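Local coordinates for protein (merozoite surface protein 1) (Plasmodium cynomolgi, PDB 1B9W) that probably helps merozoites bind and invade host erythrocytes and later leave them, this chain being its C-terminal pair of EGF-like domains, at residues 30-35 with 84-89; 54-59 with 70-75. One frame throughout, in Å; residues are numbered along the deposited sequence.

Contact 1. Residues 30-35 with 84-89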
ATOM      1  N   CYS A  30      -0.129   5.610   0.045  1.00 13.24           N
ATOM      2  CA  CYS A  30       0.934   5.913  -0.910  1.00 10.25           C
ATOM      3  C   CYS A  30       1.695   4.705  -1.384  1.00 11.48           C
ATOM      4  O   CYS A  30       1.883   3.728  -0.663  1.00 15.10           O
ATOM      5  CB  CYS A  30       1.871   6.959  -0.239  1.00 11.64           C
ATOM      6  SG  CYS A  30       1.149   8.499   0.249  1.00 16.38           S
ATOM      7  N   LEU A  31       2.259   4.770  -2.592  1.00 11.51           N
ATOM      8  CA  LEU A  31       3.085   3.752  -3.181  1.00 14.22           C
ATOM      9  C   LEU A  31       4.430   3.705  -2.387  1.00 16.48           C
ATOM     10  O   LEU A  31       4.660   4.635  -1.591  1.00 16.18           O
ATOM     11  CB  LEU A  31       3.369   4.068  -4.646  1.00 17.60           C
ATOM     12  CG  LEU A  31       2.114   3.958  -5.578  1.00 21.69           C
ATOM     13  CD1 LEU A  31       2.528   4.329  -7.000  1.00 22.82           C
ATOM     14  CD2 LEU A  31       1.554   2.546  -5.503  1.00 17.66           C
ATOM     15  N   LEU A  32       5.105   2.583  -2.490  1.00 16.52           N
ATOM     16  CA  LEU A  32       6.409   2.503  -1.794  1.00 17.87           C
ATOM     17  C   LEU A  32       7.312   3.643  -2.245  1.00 17.06           C
ATOM     18  O   LEU A  32       7.322   4.125  -3.371  1.00 13.79           O
ATOM     19  CB  LEU A  32       7.084   1.172  -2.103  1.00 17.32           C
ATOM     20  CG  LEU A  32       6.539  -0.118  -1.519  1.00 21.11           C
ATOM     21  CD1 LEU A  32       7.454  -1.292  -1.862  1.00 19.32           C
ATOM     22  CD2 LEU A  32       6.289   0.024  -0.028  1.00 22.85           C
ATOM     23  N   TYR A  33       8.195   4.092  -1.309  1.00 17.36           N
ATOM     24  CA  TYR A  33       9.076   5.222  -1.582  1.00 16.29           C
ATOM     25  C   TYR A  33       8.378   6.570  -1.701  1.00 15.35           C
ATOM     26  O   TYR A  33       8.944   7.575  -2.128  1.00 18.17           O
ATOM     27  CB  TYR A  33      10.072   5.001  -2.718  1.00 18.39           C
ATOM     28  CG  TYR A  33      10.789   3.675  -2.587  1.00 22.55           C
ATOM     29  CD1 TYR A  33      11.765   3.437  -1.624  1.00 26.97           C
ATOM     30  CD2 TYR A  33      10.466   2.647  -3.474  1.00 24.87           C
ATOM     31  CE1 TYR A  33      12.393   2.205  -1.532  1.00 27.73           C
ATOM     32  CE2 TYR A  33      11.067   1.412  -3.380  1.00 27.27           C
ATOM     33  CZ  TYR A  33      12.040   1.208  -2.421  1.00 29.93           C
ATOM     34  OH  TYR A  33      12.626  -0.033  -2.346  1.00 32.26           O
ATOM     35  N   PHE A  34       7.193   6.666  -1.112  1.00 13.27           N
ATOM     36  CA  PHE A  34       6.447   7.871  -0.912  1.00 14.92           C
ATOM     37  C   PHE A  34       5.871   7.881   0.489  1.00 14.65           C
ATOM     38  O   PHE A  34       5.575   6.827   1.041  1.00 17.99           O
ATOM     39  CB  PHE A  34       5.236   8.004  -1.889  1.00 15.88           C
ATOM     40  CG  PHE A  34       5.716   8.211  -3.288  1.00 14.47           C
ATOM     41  CD1 PHE A  34       6.034   7.120  -4.082  1.00 16.11           C
ATOM     42  CD2 PHE A  34       5.858   9.501  -3.787  1.00 16.17           C
ATOM     43  CE1 PHE A  34       6.466   7.317  -5.379  1.00 21.86           C
ATOM     44  CE2 PHE A  34       6.310   9.680  -5.084  1.00 21.61           C
ATOM     45  CZ  PHE A  34       6.626   8.601  -5.890  1.00 19.73           C
ATOM     46  N   LYS A  35       5.638   9.062   1.066  1.00 13.81           N
ATOM     47  CA  LYS A  35       5.117   9.106   2.413  1.00 12.87           C
ATOM     48  C   LYS A  35       3.950  10.090   2.489  1.00 10.86           C
ATOM     49  O   LYS A  35       4.023  11.160   1.874  1.00 14.05           O
ATOM     50  CB  LYS A  35       6.248   9.646   3.352  1.00 14.58           C
ATOM     51  CG  LYS A  35       5.764   9.787   4.781  1.00 20.38           C
ATOM     52  CD  LYS A  35       7.024   9.888   5.680  1.00 20.71           C
ATOM     53  CE  LYS A  35       6.650  10.112   7.125  1.00 25.01           C
ATOM     54  NZ  LYS A  35       7.879  10.168   7.979  1.00 22.84           N
ATOM     55  N   GLU A  84       3.397  -4.010  -5.032  1.00 23.54           N
ATOM     56  CA  GLU A  84       4.622  -4.347  -4.312  1.00 26.82           C
ATOM     57  C   GLU A  84       4.450  -4.532  -2.822  1.00 25.89           C
ATOM     58  O   GLU A  84       5.446  -4.523  -2.085  1.00 25.21           O
ATOM     59  CB  GLU A  84       5.731  -3.318  -4.616  1.00 29.63           C
ATOM     60  CG  GLU A  84       6.062  -3.301  -6.099  1.00 38.21           C
ATOM     61  CD  GLU A  84       6.758  -2.068  -6.608  1.00 46.83           C
ATOM     62  OE1 GLU A  84       7.011  -1.088  -5.874  1.00 47.82           O
ATOM     63  OE2 GLU A  84       7.082  -2.067  -7.822  1.00 55.15           O
ATOM     64  N   GLY A  85       3.225  -4.779  -2.336  1.00 21.61           N
ATOM     65  CA  GLY A  85       3.009  -5.050  -0.934  1.00 19.40           C
ATOM     66  C   GLY A  85       2.453  -3.888  -0.143  1.00 16.98           C
ATOM     67  O   GLY A  85       2.294  -4.026   1.071  1.00 19.36           O
ATOM     68  N   VAL A  86       2.060  -2.817  -0.799  1.00 14.84           N
ATOM     69  CA  VAL A  86       1.303  -1.750  -0.146  1.00 16.58           C
ATOM     70  C   VAL A  86      -0.034  -2.295   0.348  1.00 16.90           C
ATOM     71  O   VAL A  86      -0.565  -1.874   1.361  1.00 15.57           O
ATOM     72  CB  VAL A  86       1.143  -0.569  -1.120  1.00 17.78           C
ATOM     73  CG1 VAL A  86       0.173   0.451  -0.593  1.00 17.22           C
ATOM     74  CG2 VAL A  86       2.512   0.076  -1.338  1.00 20.89           C
ATOM     75  N   PHE A  87      -0.571  -3.266  -0.409  1.00 17.68           N
ATOM     76  CA  PHE A  87      -1.735  -4.035   0.048  1.00 18.98           C
ATOM     77  C   PHE A  87      -1.391  -5.534  -0.140  1.00 18.25           C
ATOM     78  O   PHE A  87      -0.611  -5.889  -1.020  1.00 18.10           O
ATOM     79  CB  PHE A  87      -3.014  -3.781  -0.775  1.00 19.24           C
ATOM     80  CG  PHE A  87      -3.662  -2.447  -0.584  1.00 13.69           C
ATOM     81  CD1 PHE A  87      -4.587  -2.246   0.419  1.00 14.75           C
ATOM     82  CD2 PHE A  87      -3.319  -1.416  -1.442  1.00 15.37           C
ATOM     83  CE1 PHE A  87      -5.151  -0.988   0.570  1.00 17.29           C
ATOM     84  CE2 PHE A  87      -3.894  -0.153  -1.304  1.00 15.22           C
ATOM     85  CZ  PHE A  87      -4.803   0.026  -0.288  1.00 14.91           C
ATOM     86  N   CYS A  88      -2.000  -6.394   0.674  1.00 18.14           N
ATOM     87  CA  CYS A  88      -1.831  -7.832   0.487  1.00 20.31           C
ATOM     88  C   CYS A  88      -3.242  -8.420   0.244  1.00 22.52           C
ATOM     89  O   CYS A  88      -4.089  -8.079   1.052  1.00 18.46           O
ATOM     90  CB  CYS A  88      -1.336  -8.471   1.782  1.00 21.33           C
ATOM     91  SG  CYS A  88       0.421  -8.019   2.087  1.00 22.20           S
ATOM     92  N   SER A  89      -3.414  -9.244  -0.784  1.00 30.90           N
ATOM     93  CA  SER A  89      -4.771  -9.799  -0.934  1.00 40.07           C
ATOM     94  C   SER A  89      -4.737 -11.307  -1.123  1.00 46.38           C
ATOM     95  O   SER A  89      -3.659 -11.888  -1.222  1.00 44.98           O
ATOM     96  CB  SER A  89      -5.512  -9.124  -2.080  1.00 43.35           C
ATOM     97  OG  SER A  89      -5.248  -9.747  -3.317  1.00 48.61           O
TER
HETATM   98  O   HOH W   1       4.358   0.507  -4.416  1.00 23.11           O
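Leu-32 N and the carboxylate of Glu-84 meet through water 1: the water accepts from Leu-32 N at 2.9 Å and gives a weak bond to Glu-84 OE1 at 3.4 Å. This bridge spans the interface of two EGF-like domains, since 30-35 belongs to the first and 84-89 to the second. No direct hydrogen bond links the segments; the remaining contacts are van der Waals, some methyl to methyl and some methyl to carbonyl oxygen. The side chains of Leu-32 and Val-86 run past one another in opposite senses, with Leu-32 CD2 lying 4.0 Å from Val-86 CG2. The other methyl, Leu-32 CD1, reaches Glu-84, touching its CB at 3.8 Å. Glu-84 CG sits beside its own backbone N (chi1 -61°), and the chain runs on extended beyond it. Glu-84 OE1 lies 4.0 Å from Leu-32 CD1, next to a methyl as well as the water. A type II turn from Leu-31 to Phe-34, closed by a weak Phe-34 N to Leu-31 O bond, puts Leu-32 at its second position, with CB directed at the second domain. In that domain Val-86 and Phe-87 both face Leu-82, a classic beta bulge, and Val-86 O accepts from Arg-29, a further link to the first domain. Both methyls of Val-86 touch one carbonyl oxygen, Cys-30 O, with CG1 at 3.7 Å.

Contact 2. Residues 54-59 with 70-75; sequences GGCAPE and IVCKCT
Cys-56 and Cys-72 are joined covalently, SG to SG at 2.0 Å, in the disulfide that ties the loop 54-59 to the strand 70-73. The geometry is regular: each SG lies beside its own backbone N, anti to the carbonyl carbon, and the torsion about the S-S bond is -80°. Cys-56 and Cys-72 are the nearest pair at this point of the register, their CA atoms 5.5 Å apart, and both CB atoms are directed across the gap.

Van der Waals contacts flank the bridge. Ile-70 CG2, anti to its backbone N, touches Cys-56 SG at 3.9 Å, while the delta methyl at the end of the other branch meets Gly-54 O, with CD1 3.6 Å away. Gly-54, at positive phi, presents its backbone to the isoleucine.

Polar contacts at the other end run through solvent. Glu-59 O and Thr-75 OG1 are 4.1 Å apart, too far for a direct bond, and two waters span them. Water 2 donates to Glu-59 O at 2.6 Å and pairs with Thr-75 OG1 at 3.1 Å; water 3 also donates to Glu-59 O, but its link to the threonine is weak.

Beyond the two segments, Cys-62 packs against Cys-56 and Ile-70. A disulfide between an N-terminal loop and the second strand of a two-stranded antiparallel hairpin, here 61-64 with 70-73, is characteristic of the EGF-like fold.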
ATOM      1  N   GLY A  54       7.597   0.890   6.572  1.00 16.44           N
ATOM      2  CA  GLY A  54       8.229   1.053   5.274  1.00 16.66           C
ATOM      3  C   GLY A  54       7.184   1.365   4.173  1.00 16.73           C
ATOM      4  O   GLY A  54       7.573   1.418   3.022  1.00 17.35           O
ATOM      5  N   GLY A  55       5.948   1.591   4.605  1.00 18.78           N
ATOM      6  CA  GLY A  55       4.926   1.808   3.550  1.00 18.56           C
ATOM      7  C   GLY A  55       4.314   0.462   3.163  1.00 21.26           C
ATOM      8  O   GLY A  55       3.331   0.450   2.379  1.00 16.34           O
ATOM      9  N   CYS A  56       4.730  -0.650   3.753  1.00 16.16           N
ATOM     10  CA  CYS A  56       4.158  -1.957   3.461  1.00 15.85           C
ATOM     11  C   CYS A  56       2.816  -2.060   4.171  1.00 14.38           C
ATOM     12  O   CYS A  56       2.559  -1.411   5.170  1.00 16.23           O
ATOM     13  CB  CYS A  56       5.024  -3.108   4.003  1.00 20.03           C
ATOM     14  SG  CYS A  56       6.672  -3.169   3.269  1.00 19.50           S
ATOM     15  N   ALA A  57       1.910  -2.924   3.631  1.00 17.48           N
ATOM     16  CA  ALA A  57       0.650  -3.097   4.372  1.00 18.73           C
ATOM     17  C   ALA A  57       0.943  -3.396   5.838  1.00 18.15           C
ATOM     18  O   ALA A  57       1.869  -4.142   6.183  1.00 19.90           O
ATOM     19  CB  ALA A  57      -0.054  -4.319   3.755  1.00 13.23           C
ATOM     20  N   PRO A  58       0.095  -2.967   6.745  1.00 20.11           N
ATOM     21  CA  PRO A  58       0.264  -3.187   8.162  1.00 20.27           C
ATOM     22  C   PRO A  58       0.493  -4.640   8.520  1.00 24.19           C
ATOM     23  O   PRO A  58       1.305  -4.886   9.430  1.00 22.62           O
ATOM     24  CB  PRO A  58      -0.971  -2.643   8.837  1.00 23.08           C
ATOM     25  CG  PRO A  58      -1.671  -1.827   7.816  1.00 23.02           C
ATOM     26  CD  PRO A  58      -1.086  -2.095   6.468  1.00 20.71           C
ATOM     27  N   GLU A  59      -0.176  -5.575   7.838  1.00 17.97           N
ATOM     28  CA  GLU A  59      -0.071  -6.976   8.233  1.00 19.13           C
ATOM     29  C   GLU A  59       1.081  -7.663   7.524  1.00 17.91           C
ATOM     30  O   GLU A  59       1.295  -8.868   7.643  1.00 21.24           O
ATOM     31  CB  GLU A  59      -1.411  -7.706   7.966  1.00 21.67           C
ATOM     32  CG  GLU A  59      -1.708  -7.883   6.488  1.00 17.40           C
ATOM     33  CD  GLU A  59      -2.311  -6.708   5.747  1.00 20.25           C
ATOM     34  OE1 GLU A  59      -2.372  -5.560   6.215  1.00 17.53           O
ATOM     35  OE2 GLU A  59      -2.734  -6.956   4.584  1.00 20.50           O
ATOM     36  N   ILE A  70      13.217  -1.472  -0.037  1.00 33.55           N
ATOM     37  CA  ILE A  70      12.175  -1.957   0.879  1.00 29.47           C
ATOM     38  C   ILE A  70      11.583  -3.211   0.258  1.00 30.58           C
ATOM     39  O   ILE A  70      11.436  -3.242  -0.967  1.00 31.90           O
ATOM     40  CB  ILE A  70      11.084  -0.902   1.108  1.00 30.07           C
ATOM     41  CG1 ILE A  70      11.625   0.273   1.920  1.00 31.50           C
ATOM     42  CG2 ILE A  70       9.884  -1.515   1.833  1.00 26.36           C
ATOM     43  CD1 ILE A  70      10.888   1.578   1.690  1.00 35.06           C
ATOM     44  N   VAL A  71      11.456  -4.262   1.043  1.00 28.15           N
ATOM     45  CA  VAL A  71      10.902  -5.521   0.538  1.00 30.76           C
ATOM     46  C   VAL A  71       9.695  -5.855   1.417  1.00 29.31           C
ATOM     47  O   VAL A  71       9.903  -6.045   2.620  1.00 29.08           O
ATOM     48  CB  VAL A  71      11.932  -6.663   0.660  1.00 33.31           C
ATOM     49  CG1 VAL A  71      11.240  -8.018   0.556  1.00 39.13           C
ATOM     50  CG2 VAL A  71      12.997  -6.538  -0.426  1.00 36.62           C
ATOM     51  N   CYS A  72       8.480  -5.822   0.865  1.00 28.77           N
ATOM     52  CA  CYS A  72       7.320  -6.151   1.693  1.00 25.83           C
ATOM     53  C   CYS A  72       6.956  -7.618   1.519  1.00 26.25           C
ATOM     54  O   CYS A  72       6.871  -8.048   0.366  1.00 29.04           O
ATOM     55  CB  CYS A  72       6.089  -5.325   1.264  1.00 21.56           C
ATOM     56  SG  CYS A  72       6.374  -3.551   1.311  1.00 20.50           S
ATOM     57  N   LYS A  73       6.619  -8.324   2.594  1.00 25.73           N
ATOM     58  CA  LYS A  73       6.203  -9.703   2.344  1.00 27.25           C
ATOM     59  C   LYS A  73       4.819  -9.982   2.908  1.00 23.95           C
ATOM     60  O   LYS A  73       4.570  -9.769   4.095  1.00 23.09           O
ATOM     61  CB  LYS A  73       7.266 -10.659   2.903  1.00 34.55           C
ATOM     62  CG  LYS A  73       6.857 -12.109   2.715  1.00 43.10           C
ATOM     63  CD  LYS A  73       7.993 -13.017   2.282  1.00 47.36           C
ATOM     64  CE  LYS A  73       7.429 -14.382   1.892  1.00 50.43           C
ATOM     65  NZ  LYS A  73       7.674 -14.687   0.452  1.00 54.73           N
ATOM     66  N   CYS A  74       3.915 -10.455   2.054  1.00 26.07           N
ATOM     67  CA  CYS A  74       2.579 -10.819   2.567  1.00 29.97           C
ATOM     68  C   CYS A  74       2.675 -12.254   3.090  1.00 36.57           C
ATOM     69  O   CYS A  74       2.867 -13.173   2.284  1.00 38.52           O
ATOM     70  CB  CYS A  74       1.533 -10.744   1.463  1.00 25.67           C
ATOM     71  SG  CYS A  74       1.421  -9.096   0.733  1.00 25.25           S
ATOM     72  N   THR A  75       2.693 -12.407   4.403  1.00 39.31           N
ATOM     73  CA  THR A  75       2.917 -13.713   5.002  1.00 45.70           C
ATOM     74  C   THR A  75       1.748 -14.678   4.999  1.00 48.32           C
ATOM     75  O   THR A  75       2.024 -15.873   5.160  1.00 51.49           O
ATOM     76  CB  THR A  75       3.431 -13.558   6.450  1.00 46.79           C
ATOM     77  OG1 THR A  75       2.544 -12.696   7.173  1.00 47.49           O
ATOM     78  CG2 THR A  75       4.820 -12.939   6.419  1.00 47.89           C
TER
HETATM   79  O   HOH W   2      -0.061 -11.081   7.241  1.00 28.36           O
HETATM   80  O   HOH W   3       3.489  -9.924   9.011  1.00 39.87           O

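In the fold
From the N terminus the chain passes through the first EGF-like domain, where 30-35 supplies one side of contact 1, and then enters the second. There contact 2 closes a short loop between 54-59 and 70-75, around strand 61-64. Only at 84-89, near the C terminus, does the chain return to complete contact 1, so contact 2 is nested inside the larger loop. Contact 1 joins domain to domain; contact 2 cross-links the second domain internally. Their centres lie about 7 Å apart. The Cys-74 to Cys-88 disulfide connects them directly, as does a probable hydrogen bond between Tyr-33 OH and Ile-70 N, while Val-86 O packs against Ala-57 CB.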